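Local coordinates for hemagglutinin (PDB 6D7Y), which forms the toxic C-terminal tip of the contact-dependent growth inhibition protein CdiA, probably acting against neighbouring bacteria and held in check by an immunity protein, at residues G59-T64 with V83-D88; A10-K13 with G19-L22; E31-V36 with M48-E53; I70-K75 with T90-I95. All coordinates share one frame; numbering follows the deposited sequence.

In the fold
From the N terminus, interaction 2 comes first: it closes the short hairpin of strands 11-12 and 15-16 back onto helix 17-28. Interaction 3 follows in series, folding the end of helix 30-33 onto helix 40-56, and L22 of helix 17-28 packs on its W33 and H50. The chain then enters the four-stranded antiparallel meander. Here interactions 1 and 4 cross, because 59-64, 70-75, 83-88 and 90-95 alternate along the chain, and each contact spans one intervening strand of the same sheet. F51 against V83 and W33 against F94 join the helices to that sheet, so the helical half and the meander pack as one compact domain.

Interaction 1: residues G59-T64 with V83-D88; sequences GEFRPT and VRLNLD
F61 reaches across strand 71-76 to meet L85 and V83 on strand 82-86, and the long axes of the F61 and L85 side chains cross at about a right angle. The phenylalanine leads with one side of its ring: CE1 of F61 lies 3.8 Å from CD1 of L85, and CZ of F61 is 4.0 Å from the same methyl. That methyl comes in obliquely. V83 takes a smaller share, its CG1 being 4.3 Å from CE1 of F61, and its carbonyl O approaches the same ring carbon at 3.9 Å. F61 has CG turned opposite its carbonyl carbon (chi1 -83°), which carries the ring in over the neighbouring strand, where it also rests on K75. V83 extends the apolar patch to F51 and I54 of helix 40-56. No hydrogen bond joins the two segments directly. Instead both pair with the strand between them, R62 with E74 and T64 with F72 on one flank, V83 with K75 on the other. Such a bridge, from the residue leading into strand 62-65 to strand 82-86, is what an antiparallel meander allows, since residues at its first and third strands can project from one face and meet over the second.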
loop_
_atom_site.group_PDB
_atom_site.type_symbol
_atom_site.label_atom_id
_atom_site.label_comp_id
_atom_site.label_asym_id
_atom_site.label_seq_id
_atom_site.Cartn_x
_atom_site.Cartn_y
_atom_site.Cartn_z
ATOM N N GLY A 59 -15.121 4.796 3.224
ATOM C CA GLY A 59 -14.372 5.857 2.593
ATOM C C GLY A 59 -14.392 5.475 1.144
ATOM O O GLY A 59 -14.954 4.456 0.784
ATOM N N GLU A 60 -13.763 6.269 0.306
ATOM C CA GLU A 60 -13.778 5.983 -1.121
ATOM C C GLU A 60 -12.454 6.244 -1.802
ATOM O O GLU A 60 -11.637 7.046 -1.331
ATOM C CB GLU A 60 -14.800 6.922 -1.802
ATOM C CG GLU A 60 -16.224 6.914 -1.257
ATOM C CD GLU A 60 -17.040 5.658 -1.577
ATOM O OE1 GLU A 60 -16.598 4.789 -2.373
ATOM O OE2 GLU A 60 -18.160 5.561 -1.043
ATOM N N PHE A 61 -12.252 5.560 -2.929
ATOM C CA PHE A 61 -11.152 5.873 -3.784
ATOM C C PHE A 61 -11.558 7.143 -4.550
ATOM O O PHE A 61 -12.731 7.321 -4.934
ATOM C CB PHE A 61 -10.841 4.770 -4.813
ATOM C CG PHE A 61 -10.003 3.650 -4.296
ATOM C CD1 PHE A 61 -8.616 3.728 -4.350
ATOM C CD2 PHE A 61 -10.582 2.509 -3.772
ATOM C CE1 PHE A 61 -7.826 2.703 -3.865
ATOM C CE2 PHE A 61 -9.796 1.473 -3.279
ATOM C CZ PHE A 61 -8.416 1.569 -3.326
ATOM N N ARG A 62 -10.590 8.007 -4.793
ATOM C CA ARG A 62 -10.807 9.220 -5.553
ATOM C C ARG A 62 -9.685 9.412 -6.574
ATOM O O ARG A 62 -8.524 9.280 -6.206
ATOM C CB ARG A 62 -10.815 10.412 -4.628
ATOM C CG ARG A 62 -11.986 10.379 -3.670
ATOM C CD ARG A 62 -12.114 11.656 -2.900
ATOM N NE ARG A 62 -13.317 11.625 -2.069
ATOM C CZ ARG A 62 -13.383 11.118 -0.840
ATOM N NH1 ARG A 62 -14.538 11.148 -0.181
ATOM N NH2 ARG A 62 -12.306 10.581 -0.260
ATOM N N PRO A 63 -10.029 9.746 -7.835
ATOM C CA PRO A 63 -8.974 10.074 -8.812
ATOM C C PRO A 63 -8.337 11.369 -8.302
ATOM O O PRO A 63 -9.072 12.324 -7.965
ATOM C CB PRO A 63 -9.745 10.286 -10.106
ATOM C CG PRO A 63 -11.056 9.649 -9.897
ATOM C CD PRO A 63 -11.367 9.815 -8.445
ATOM N N THR A 64 -7.016 11.392 -8.202
ATOM C CA THR A 64 -6.278 12.501 -7.636
ATOM C C THR A 64 -5.042 12.801 -8.470
ATOM O O THR A 64 -4.204 11.907 -8.659
ATOM C CB THR A 64 -5.822 12.128 -6.193
ATOM O OG1 THR A 64 -6.956 11.710 -5.405
ATOM C CG2 THR A 64 -5.147 13.297 -5.501
ATOM N N VAL A 83 -4.100 3.637 0.223
ATOM C CA VAL A 83 -3.592 2.894 -0.967
ATOM C C VAL A 83 -3.715 3.775 -2.194
ATOM O O VAL A 83 -4.697 4.512 -2.357
ATOM C CB VAL A 83 -4.380 1.597 -1.192
ATOM C CG1 VAL A 83 -4.063 0.973 -2.551
ATOM C CG2 VAL A 83 -4.062 0.603 -0.085
ATOM N N ARG A 84 -2.687 3.706 -3.044
ATOM C CA ARG A 84 -2.632 4.431 -4.278
ATOM C C ARG A 84 -2.528 3.392 -5.381
ATOM O O ARG A 84 -1.701 2.482 -5.313
ATOM C CB ARG A 84 -1.420 5.351 -4.324
ATOM C CG ARG A 84 -1.173 6.063 -5.650
ATOM C CD ARG A 84 0.014 7.011 -5.535
ATOM N NE ARG A 84 -0.356 8.245 -4.831
ATOM C CZ ARG A 84 0.496 9.090 -4.245
ATOM N NH1 ARG A 84 1.779 8.787 -4.135
ATOM N NH2 ARG A 84 0.020 10.203 -3.650
ATOM N N LEU A 85 -3.416 3.529 -6.347
ATOM C CA LEU A 85 -3.464 2.682 -7.513
ATOM C C LEU A 85 -3.212 3.515 -8.761
ATOM O O LEU A 85 -3.533 4.710 -8.823
ATOM C CB LEU A 85 -4.855 2.081 -7.662
ATOM C CG LEU A 85 -5.462 1.266 -6.529
ATOM C CD1 LEU A 85 -6.830 0.744 -6.960
ATOM C CD2 LEU A 85 -4.554 0.122 -6.110
ATOM N N ASN A 86 -2.611 2.886 -9.763
ATOM C CA ASN A 86 -2.508 3.526 -11.052
ATOM C C ASN A 86 -3.914 3.565 -11.641
ATOM O O ASN A 86 -4.832 2.840 -11.189
ATOM C CB ASN A 86 -1.574 2.705 -11.962
ATOM C CG ASN A 86 -0.158 2.734 -11.470
ATOM O OD1 ASN A 86 0.432 3.813 -11.324
ATOM N ND2 ASN A 86 0.407 1.575 -11.225
ATOM N N LEU A 87 -4.113 4.385 -12.663
ATOM C CA LEU A 87 -5.428 4.490 -13.299
ATOM C C LEU A 87 -5.961 3.178 -13.881
ATOM O O LEU A 87 -7.186 3.031 -14.012
ATOM C CB LEU A 87 -5.478 5.606 -14.359
ATOM C CG LEU A 87 -5.377 7.017 -13.792
ATOM C CD1 LEU A 87 -5.474 8.034 -14.936
ATOM C CD2 LEU A 87 -6.491 7.249 -12.781
ATOM N N ASP A 88 -5.069 2.238 -14.203
ATOM C CA ASP A 88 -5.507 0.924 -14.708
ATOM C C ASP A 88 -5.864 -0.051 -13.564
ATOM O O ASP A 88 -6.181 -1.214 -13.820
ATOM C CB ASP A 88 -4.470 0.292 -15.662
ATOM C CG ASP A 88 -3.128 0.004 -14.994
ATOM O OD1 ASP A 88 -2.977 0.222 -13.771
ATOM O OD2 ASP A 88 -2.209 -0.452 -15.714
#

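Interaction 2: residues A10-K13 with G19-L22; sequences APYK and GHAL
One N-H of H20 is shared between the carbonyls of two consecutive residues. NE2 of H20 gives its stronger bond to the carbonyl O of Y12 at 2.8 Å, with an N-H...O angle of 135°; that oxygen lies in the plane of the imidazole, while the donor sits 33° off the carbonyl plane. The second bond, from NE2 of H20 to O of K13 at 3.0 Å, is weak. Neither is straight, as expected when a single hydrogen is split between two acceptors. K13 has left-handed backbone angles at the turn after strand 11-12, and its carbonyl and that of Y12 converge on the histidine. CD2 of Y12 is 3.9 Å from CD2 of H20, and the ring planes stand 78° apart. K13 folds back over the tyrosine. Its CG sits above the centre of the Y12 ring, and its extended chain carries NZ of K13 to 3.1 Å from OH of Y12, to which it donates. H20, in the first turn of helix 17-28, also touches M40 of helix 40-56, so this surface contact fastens the small hairpin 11-12/15-16 to the start of the helical half, while A21 and L22 lean on F94 of strand 91-95.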
loop_
_atom_site.group_PDB
_atom_site.type_symbol
_atom_site.label_atom_id
_atom_site.label_comp_id
_atom_site.label_asym_id
_atom_site.label_seq_id
_atom_site.Cartn_x
_atom_site.Cartn_y
_atom_site.Cartn_z
ATOM N N ALA A 10 3.896 -9.249 -7.257
ATOM C CA ALA A 10 4.956 -9.634 -8.162
ATOM C C ALA A 10 6.238 -9.750 -7.344
ATOM O O ALA A 10 6.546 -8.823 -6.592
ATOM C CB ALA A 10 5.134 -8.592 -9.252
ATOM N N PRO A 11 6.941 -10.900 -7.434
ATOM C CA PRO A 11 8.216 -11.110 -6.740
ATOM C C PRO A 11 9.210 -10.018 -7.107
ATOM O O PRO A 11 9.422 -9.740 -8.290
ATOM C CB PRO A 11 8.692 -12.458 -7.276
ATOM C CG PRO A 11 7.447 -13.186 -7.611
ATOM C CD PRO A 11 6.451 -12.152 -8.049
ATOM N N TYR A 12 9.800 -9.391 -6.102
ATOM C CA TYR A 12 10.740 -8.320 -6.363
ATOM C C TYR A 12 11.747 -8.180 -5.236
ATOM O O TYR A 12 11.382 -7.948 -4.085
ATOM C CB TYR A 12 9.990 -6.978 -6.561
ATOM C CG TYR A 12 10.894 -5.829 -6.958
ATOM C CD1 TYR A 12 11.508 -5.808 -8.218
ATOM C CD2 TYR A 12 11.131 -4.768 -6.096
ATOM C CE1 TYR A 12 12.351 -4.772 -8.588
ATOM C CE2 TYR A 12 11.956 -3.713 -6.465
ATOM C CZ TYR A 12 12.566 -3.723 -7.710
ATOM O OH TYR A 12 13.400 -2.696 -8.061
ATOM N N LYS A 13 13.010 -8.346 -5.590
ATOM C CA LYS A 13 14.129 -8.184 -4.663
ATOM C C LYS A 13 13.935 -8.718 -3.229
ATOM O O LYS A 13 14.018 -7.963 -2.254
ATOM C CB LYS A 13 14.542 -6.708 -4.660
ATOM C CG LYS A 13 14.994 -6.263 -6.034
ATOM C CD LYS A 13 15.497 -4.836 -6.065
ATOM C CE LYS A 13 16.083 -4.526 -7.435
ATOM N NZ LYS A 13 16.471 -3.102 -7.552
ATOM N N GLY A 19 5.104 -5.854 -0.427
ATOM C CA GLY A 19 5.846 -6.159 0.794
ATOM C C GLY A 19 6.879 -5.063 1.046
ATOM O O GLY A 19 7.008 -4.563 2.167
ATOM N N HIS A 20 7.610 -4.672 0.001
ATOM C CA HIS A 20 8.589 -3.583 0.141
ATOM C C HIS A 20 7.889 -2.258 0.534
ATOM O O HIS A 20 8.411 -1.451 1.327
ATOM C CB HIS A 20 9.405 -3.391 -1.142
ATOM C CG HIS A 20 10.449 -4.447 -1.372
ATOM N ND1 HIS A 20 11.622 -4.493 -0.652
ATOM C CD2 HIS A 20 10.528 -5.447 -2.283
ATOM C CE1 HIS A 20 12.362 -5.498 -1.091
ATOM N NE2 HIS A 20 11.718 -6.091 -2.078
ATOM N N ALA A 21 6.731 -2.018 -0.054
ATOM C CA ALA A 21 5.986 -0.795 0.263
ATOM C C ALA A 21 5.627 -0.754 1.744
ATOM O O ALA A 21 5.774 0.295 2.394
ATOM C CB ALA A 21 4.743 -0.694 -0.599
ATOM N N LEU A 22 5.150 -1.874 2.285
ATOM C CA LEU A 22 4.808 -1.896 3.726
ATOM C C LEU A 22 6.078 -1.675 4.536
ATOM O O LEU A 22 6.085 -0.891 5.491
ATOM C CB LEU A 22 4.145 -3.211 4.158
ATOM C CG LEU A 22 3.815 -3.327 5.660
ATOM C CD1 LEU A 22 2.925 -2.193 6.136
ATOM C CD2 LEU A 22 3.217 -4.703 5.995
#

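Interaction 3: residues E31-V36 with M48-E53; sequences EIWGKV and MKHFKE
An edge-to-face aromatic contact at the junction of helices 30-33 and 40-56 brings the edge of the W33 indole against the face of H50. CE3 of W33 stands over the centre of the imidazole, 3.7 Å from ND1 of H50. The six-membered ring and the imidazole have centroids 5.1 Å apart and planes turned by 69°. With chi1 at -78° the H50 imidazole leans beside its own backbone N and points off the helix toward the end of helix 30-33. There NE2 of H50 lies 3.0 Å from the carbonyl O of W33. A water in the plane of the imidazole is hydrogen-bonded to NE2 of H50 at 2.9 Å and donates to O of G34 at 3.1 Å. G34, with positive phi, takes the chain out of the helix. The other nitrogens look elsewhere: NE1 of W33 bonds to D96, and ND1 of H50 to R81, which also makes a salt bridge to E53. L22 of helix 17-28 packs on both rings. Held over one face by carbon and at both nitrogens by polar partners, the imidazole should have little freedom to rotate or flip, and the link through R81 to E53 probably adds to that constraint.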
loop_
_atom_site.group_PDB
_atom_site.type_symbol
_atom_site.label_atom_id
_atom_site.label_comp_id
_atom_site.label_asym_id
_atom_site.label_seq_id
_atom_site.Cartn_x
_atom_site.Cartn_y
_atom_site.Cartn_z
ATOM N N GLU A 31 3.435 3.698 13.995
ATOM C CA GLU A 31 2.178 4.036 14.671
ATOM C C GLU A 31 0.928 3.897 13.756
ATOM O O GLU A 31 -0.199 3.686 14.224
ATOM C CB GLU A 31 2.235 5.454 15.254
ATOM C CG GLU A 31 2.220 6.625 14.275
ATOM C CD GLU A 31 3.510 6.886 13.520
ATOM O OE1 GLU A 31 4.500 6.106 13.637
ATOM O OE2 GLU A 31 3.516 7.904 12.781
ATOM N N ILE A 32 1.143 4.045 12.452
ATOM C CA ILE A 32 0.087 3.937 11.449
ATOM C C ILE A 32 -0.033 2.509 10.936
ATOM O O ILE A 32 -1.145 1.975 10.805
ATOM C CB ILE A 32 0.402 4.888 10.253
ATOM C CG1 ILE A 32 0.464 6.346 10.739
ATOM C CG2 ILE A 32 -0.624 4.746 9.128
ATOM C CD1 ILE A 32 0.766 7.358 9.660
ATOM N N TRP A 33 1.111 1.886 10.655
ATOM C CA TRP A 33 1.113 0.539 10.060
ATOM C C TRP A 33 1.370 -0.610 11.002
ATOM O O TRP A 33 1.018 -1.742 10.679
ATOM C CB TRP A 33 2.163 0.496 8.926
ATOM C CG TRP A 33 1.895 1.573 7.887
ATOM C CD1 TRP A 33 2.383 2.843 7.864
ATOM C CD2 TRP A 33 0.988 1.473 6.809
ATOM N NE1 TRP A 33 1.853 3.531 6.818
ATOM C CE2 TRP A 33 0.986 2.708 6.151
ATOM C CE3 TRP A 33 0.176 0.441 6.321
ATOM C CZ2 TRP A 33 0.206 2.950 5.023
ATOM C CZ3 TRP A 33 -0.602 0.680 5.207
ATOM C CH2 TRP A 33 -0.579 1.922 4.569
ATOM N N GLY A 34 1.958 -0.330 12.158
ATOM C CA GLY A 34 2.387 -1.396 13.070
ATOM C C GLY A 34 3.764 -1.851 12.580
ATOM O O GLY A 34 4.061 -1.796 11.374
ATOM N N LYS A 35 4.634 -2.260 13.495
ATOM C CA LYS A 35 5.973 -2.722 13.107
ATOM C C LYS A 35 5.945 -3.991 12.265
ATOM O O LYS A 35 5.124 -4.874 12.500
ATOM C CB LYS A 35 6.827 -2.980 14.348
ATOM C CG LYS A 35 7.339 -1.731 15.039
ATOM C CD LYS A 35 8.488 -1.087 14.270
ATOM C CE LYS A 35 9.085 0.109 15.009
ATOM N NZ LYS A 35 9.612 -0.230 16.364
ATOM N N VAL A 36 6.827 -4.059 11.273
ATOM C CA VAL A 36 6.965 -5.236 10.439
ATOM C C VAL A 36 8.093 -6.043 11.068
ATOM O O VAL A 36 9.159 -5.504 11.371
ATOM C CB VAL A 36 7.352 -4.885 8.978
ATOM C CG1 VAL A 36 7.676 -6.143 8.178
ATOM C CG2 VAL A 36 6.245 -4.102 8.305
HETATM N N MSE A 48 -0.634 -7.589 2.417
HETATM C CA MSE A 48 -1.904 -7.953 1.807
HETATM C C MSE A 48 -3.007 -7.814 2.821
HETATM O O MSE A 48 -4.145 -7.504 2.453
HETATM C CB MSE A 48 -1.871 -9.366 1.229
HETATM C CG MSE A 48 -1.103 -9.438 -0.091
HETATM SE SE MSE A 48 -1.862 -8.312 -1.541
HETATM C CE MSE A 48 -3.759 -8.776 -1.261
ATOM N N LYS A 49 -2.692 -8.044 4.098
ATOM C CA LYS A 49 -3.681 -7.885 5.176
ATOM C C LYS A 49 -4.121 -6.413 5.234
ATOM O O LYS A 49 -5.329 -6.121 5.244
ATOM C CB LYS A 49 -3.121 -8.350 6.524
ATOM C CG LYS A 49 -4.017 -8.081 7.725
ATOM C CD LYS A 49 -3.433 -8.669 9.002
ATOM C CE LYS A 49 -4.035 -8.022 10.246
ATOM N NZ LYS A 49 -5.516 -8.121 10.322
ATOM N N HIS A 50 -3.146 -5.507 5.270
ATOM C CA HIS A 50 -3.442 -4.059 5.259
ATOM C C HIS A 50 -4.233 -3.656 4.026
ATOM O O HIS A 50 -5.201 -2.925 4.115
ATOM C CB HIS A 50 -2.175 -3.224 5.256
ATOM C CG HIS A 50 -1.508 -3.110 6.587
ATOM N ND1 HIS A 50 -1.990 -2.292 7.584
ATOM C CD2 HIS A 50 -0.346 -3.625 7.053
ATOM C CE1 HIS A 50 -1.171 -2.334 8.618
ATOM N NE2 HIS A 50 -0.166 -3.136 8.320
ATOM N N PHE A 51 -3.782 -4.119 2.868
ATOM C CA PHE A 51 -4.446 -3.828 1.619
ATOM C C PHE A 51 -5.936 -4.195 1.687
ATOM O O PHE A 51 -6.801 -3.355 1.418
ATOM C CB PHE A 51 -3.753 -4.570 0.482
ATOM C CG PHE A 51 -4.372 -4.332 -0.852
ATOM C CD1 PHE A 51 -4.122 -3.156 -1.535
ATOM C CD2 PHE A 51 -5.211 -5.283 -1.424
ATOM C CE1 PHE A 51 -4.682 -2.924 -2.773
ATOM C CE2 PHE A 51 -5.781 -5.059 -2.669
ATOM C CZ PHE A 51 -5.508 -3.876 -3.338
ATOM N N LYS A 52 -6.226 -5.445 2.041
ATOM C CA LYS A 52 -7.618 -5.908 2.159
ATOM C C LYS A 52 -8.415 -5.104 3.187
ATOM O O LYS A 52 -9.601 -4.830 2.981
ATOM C CB LYS A 52 -7.689 -7.400 2.477
ATOM C CG LYS A 52 -7.271 -8.271 1.311
ATOM C CD LYS A 52 -7.442 -9.749 1.624
ATOM C CE LYS A 52 -7.000 -10.614 0.446
ATOM N NZ LYS A 52 -7.768 -10.327 -0.800
ATOM N N GLU A 53 -7.778 -4.741 4.291
ATOM C CA GLU A 53 -8.445 -3.917 5.305
ATOM C C GLU A 53 -8.833 -2.541 4.757
ATOM O O GLU A 53 -9.967 -2.085 4.952
ATOM C CB GLU A 53 -7.583 -3.767 6.554
ATOM C CG GLU A 53 -7.519 -5.045 7.394
ATOM C CD GLU A 53 -6.634 -4.943 8.627
ATOM O OE1 GLU A 53 -5.859 -3.976 8.756
ATOM O OE2 GLU A 53 -6.710 -5.856 9.483
HETATM O O HOH W 1 2.519 -3.587 9.358
#

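Interaction 4: residues I70-K75 with T90-I95; sequences ITFLEK and TFKGFI
K92 sits in a classic beta bulge, where it and G93 both face R84 of strand 82-86, and from this irregular spot it reaches over that strand to F72. The lysine uses its aliphatic chain. CG of K92 is 3.8 Å from CE1 of F72, and CE of K92 lies 3.9 Å from the same carbon and 4.0 Å from CZ of F72. The bend at chi2 (63°) lays the methylenes alongside the ring, which they meet obliquely. Farther along, I95 meets E74 at about a right angle. CD1 of I95 touches CB of E74 at 4.0 Å and lies 4.2 Å from OE1 of E74, so a methyl group is laid against the stem and head of an extended glutamate. I95 places CG1 between its backbone N and carbonyl carbon (chi1 51°), a crowded position, and this brings CD1 to the glutamate. No hydrogen bond crosses between the two strands, whose axes are 8.7 Å apart at closest and run in roughly the same direction, 31° apart. Strand 82-86 fills the gap, and R84 on it touches F72, K92 and I95. On the opposite face of the bulged strand, F91 and F94 pack on helix 17-28. The polar end of E74 is met from that middle strand, where NE of R84 makes a salt bridge to its OE2. E74 is buried, with the I95 methyl beside it, so the positive charge of R84 probably keeps its carboxylate ionised.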
loop_
_atom_site.group_PDB
_atom_site.type_symbol
_atom_site.label_atom_id
_atom_site.label_comp_id
_atom_site.label_asym_id
_atom_site.label_seq_id
_atom_site.Cartn_x
_atom_site.Cartn_y
_atom_site.Cartn_z
ATOM N N ILE A 70 0.450 13.668 -12.907
ATOM C CA ILE A 70 0.207 12.234 -12.869
ATOM C C ILE A 70 -1.007 12.008 -11.980
ATOM O O ILE A 70 -1.082 12.536 -10.856
ATOM C CB ILE A 70 1.415 11.442 -12.366
ATOM C CG1 ILE A 70 2.666 11.902 -13.121
ATOM C CG2 ILE A 70 1.197 9.933 -12.555
ATOM C CD1 ILE A 70 3.924 11.186 -12.727
ATOM N N THR A 71 -1.936 11.204 -12.486
ATOM C CA THR A 71 -3.206 10.905 -11.785
ATOM C C THR A 71 -3.250 9.477 -11.269
ATOM O O THR A 71 -2.841 8.546 -11.951
ATOM C CB THR A 71 -4.419 11.149 -12.714
ATOM O OG1 THR A 71 -4.326 12.455 -13.271
ATOM C CG2 THR A 71 -5.732 11.040 -11.967
ATOM N N PHE A 72 -3.742 9.318 -10.046
ATOM C CA PHE A 72 -3.852 8.024 -9.416
ATOM C C PHE A 72 -5.220 7.874 -8.769
ATOM O O PHE A 72 -5.920 8.869 -8.565
ATOM C CB PHE A 72 -2.828 7.866 -8.287
ATOM C CG PHE A 72 -1.386 7.976 -8.700
ATOM C CD1 PHE A 72 -0.761 6.939 -9.340
ATOM C CD2 PHE A 72 -0.640 9.096 -8.371
ATOM C CE1 PHE A 72 0.564 7.030 -9.696
ATOM C CE2 PHE A 72 0.683 9.192 -8.713
ATOM C CZ PHE A 72 1.289 8.160 -9.386
ATOM N N LEU A 73 -5.580 6.638 -8.416
ATOM C CA LEU A 73 -6.808 6.392 -7.645
ATOM C C LEU A 73 -6.317 6.232 -6.217
ATOM O O LEU A 73 -5.517 5.338 -5.936
ATOM C CB LEU A 73 -7.556 5.157 -8.122
ATOM C CG LEU A 73 -7.911 5.127 -9.600
ATOM C CD1 LEU A 73 -8.521 3.785 -9.954
ATOM C CD2 LEU A 73 -8.831 6.276 -9.993
ATOM N N GLU A 74 -6.829 7.047 -5.296
ATOM C CA GLU A 74 -6.367 7.029 -3.925
ATOM C C GLU A 74 -7.468 6.923 -2.900
ATOM O O GLU A 74 -8.461 7.624 -2.996
ATOM C CB GLU A 74 -5.597 8.336 -3.658
ATOM C CG GLU A 74 -4.372 8.488 -4.544
ATOM C CD GLU A 74 -3.589 9.754 -4.323
ATOM O OE1 GLU A 74 -3.980 10.597 -3.480
ATOM O OE2 GLU A 74 -2.579 9.927 -5.036
ATOM N N LYS A 75 -7.293 6.011 -1.955
ATOM C CA LYS A 75 -8.213 5.855 -0.833
ATOM C C LYS A 75 -7.369 6.080 0.426
ATOM O O LYS A 75 -6.411 5.340 0.648
ATOM C CB LYS A 75 -8.838 4.489 -0.811
ATOM C CG LYS A 75 -9.832 4.310 0.315
ATOM C CD LYS A 75 -10.547 2.996 0.240
ATOM C CE LYS A 75 -11.565 2.872 1.369
ATOM N NZ LYS A 75 -12.359 1.631 1.203
ATOM N N THR A 90 -3.842 -1.109 -11.160
ATOM C CA THR A 90 -2.695 -1.807 -10.590
ATOM C C THR A 90 -2.180 -1.072 -9.356
ATOM O O THR A 90 -2.278 0.149 -9.256
ATOM C CB THR A 90 -1.535 -1.999 -11.583
ATOM O OG1 THR A 90 -1.073 -0.738 -12.085
ATOM C CG2 THR A 90 -1.948 -2.925 -12.742
ATOM N N PHE A 91 -1.608 -1.844 -8.434
ATOM C CA PHE A 91 -1.052 -1.284 -7.216
ATOM C C PHE A 91 0.133 -0.360 -7.494
ATOM O O PHE A 91 1.034 -0.723 -8.241
ATOM C CB PHE A 91 -0.604 -2.399 -6.283
ATOM C CG PHE A 91 -0.025 -1.910 -5.002
ATOM C CD1 PHE A 91 -0.852 -1.513 -3.965
ATOM C CD2 PHE A 91 1.364 -1.818 -4.835
ATOM C CE1 PHE A 91 -0.317 -1.057 -2.788
ATOM C CE2 PHE A 91 1.893 -1.356 -3.661
ATOM C CZ PHE A 91 1.047 -0.982 -2.628
ATOM N N LYS A 92 0.118 0.837 -6.908
ATOM C CA LYS A 92 1.240 1.786 -7.036
ATOM C C LYS A 92 2.010 1.810 -5.712
ATOM O O LYS A 92 3.241 1.674 -5.683
ATOM C CB LYS A 92 0.751 3.191 -7.407
ATOM C CG LYS A 92 1.809 4.291 -7.345
ATOM C CD LYS A 92 2.907 4.053 -8.332
ATOM C CE LYS A 92 3.837 5.260 -8.425
ATOM N NZ LYS A 92 4.791 4.997 -9.533
ATOM N N GLY A 93 1.293 2.015 -4.614
ATOM C CA GLY A 93 1.954 2.050 -3.334
ATOM C C GLY A 93 1.013 2.347 -2.185
ATOM O O GLY A 93 -0.181 2.569 -2.372
ATOM N N PHE A 94 1.569 2.283 -0.986
ATOM C CA PHE A 94 0.835 2.708 0.198
ATOM C C PHE A 94 1.082 4.206 0.340
ATOM O O PHE A 94 2.080 4.728 -0.135
ATOM C CB PHE A 94 1.311 1.950 1.442
ATOM C CG PHE A 94 0.889 0.504 1.481
ATOM C CD1 PHE A 94 -0.457 0.161 1.502
ATOM C CD2 PHE A 94 1.823 -0.507 1.612
ATOM C CE1 PHE A 94 -0.861 -1.166 1.560
ATOM C CE2 PHE A 94 1.426 -1.826 1.679
ATOM C CZ PHE A 94 0.082 -2.161 1.667
ATOM N N ILE A 95 0.170 4.916 0.989
ATOM C CA ILE A 95 0.312 6.340 1.201
ATOM C C ILE A 95 -0.149 6.662 2.619
ATOM O O ILE A 95 -0.974 5.949 3.198
ATOM C CB ILE A 95 -0.479 7.216 0.179
ATOM C CG1 ILE A 95 -1.947 6.762 0.104
ATOM C CG2 ILE A 95 0.182 7.150 -1.210
ATOM C CD1 ILE A 95 -2.821 7.558 -0.862
#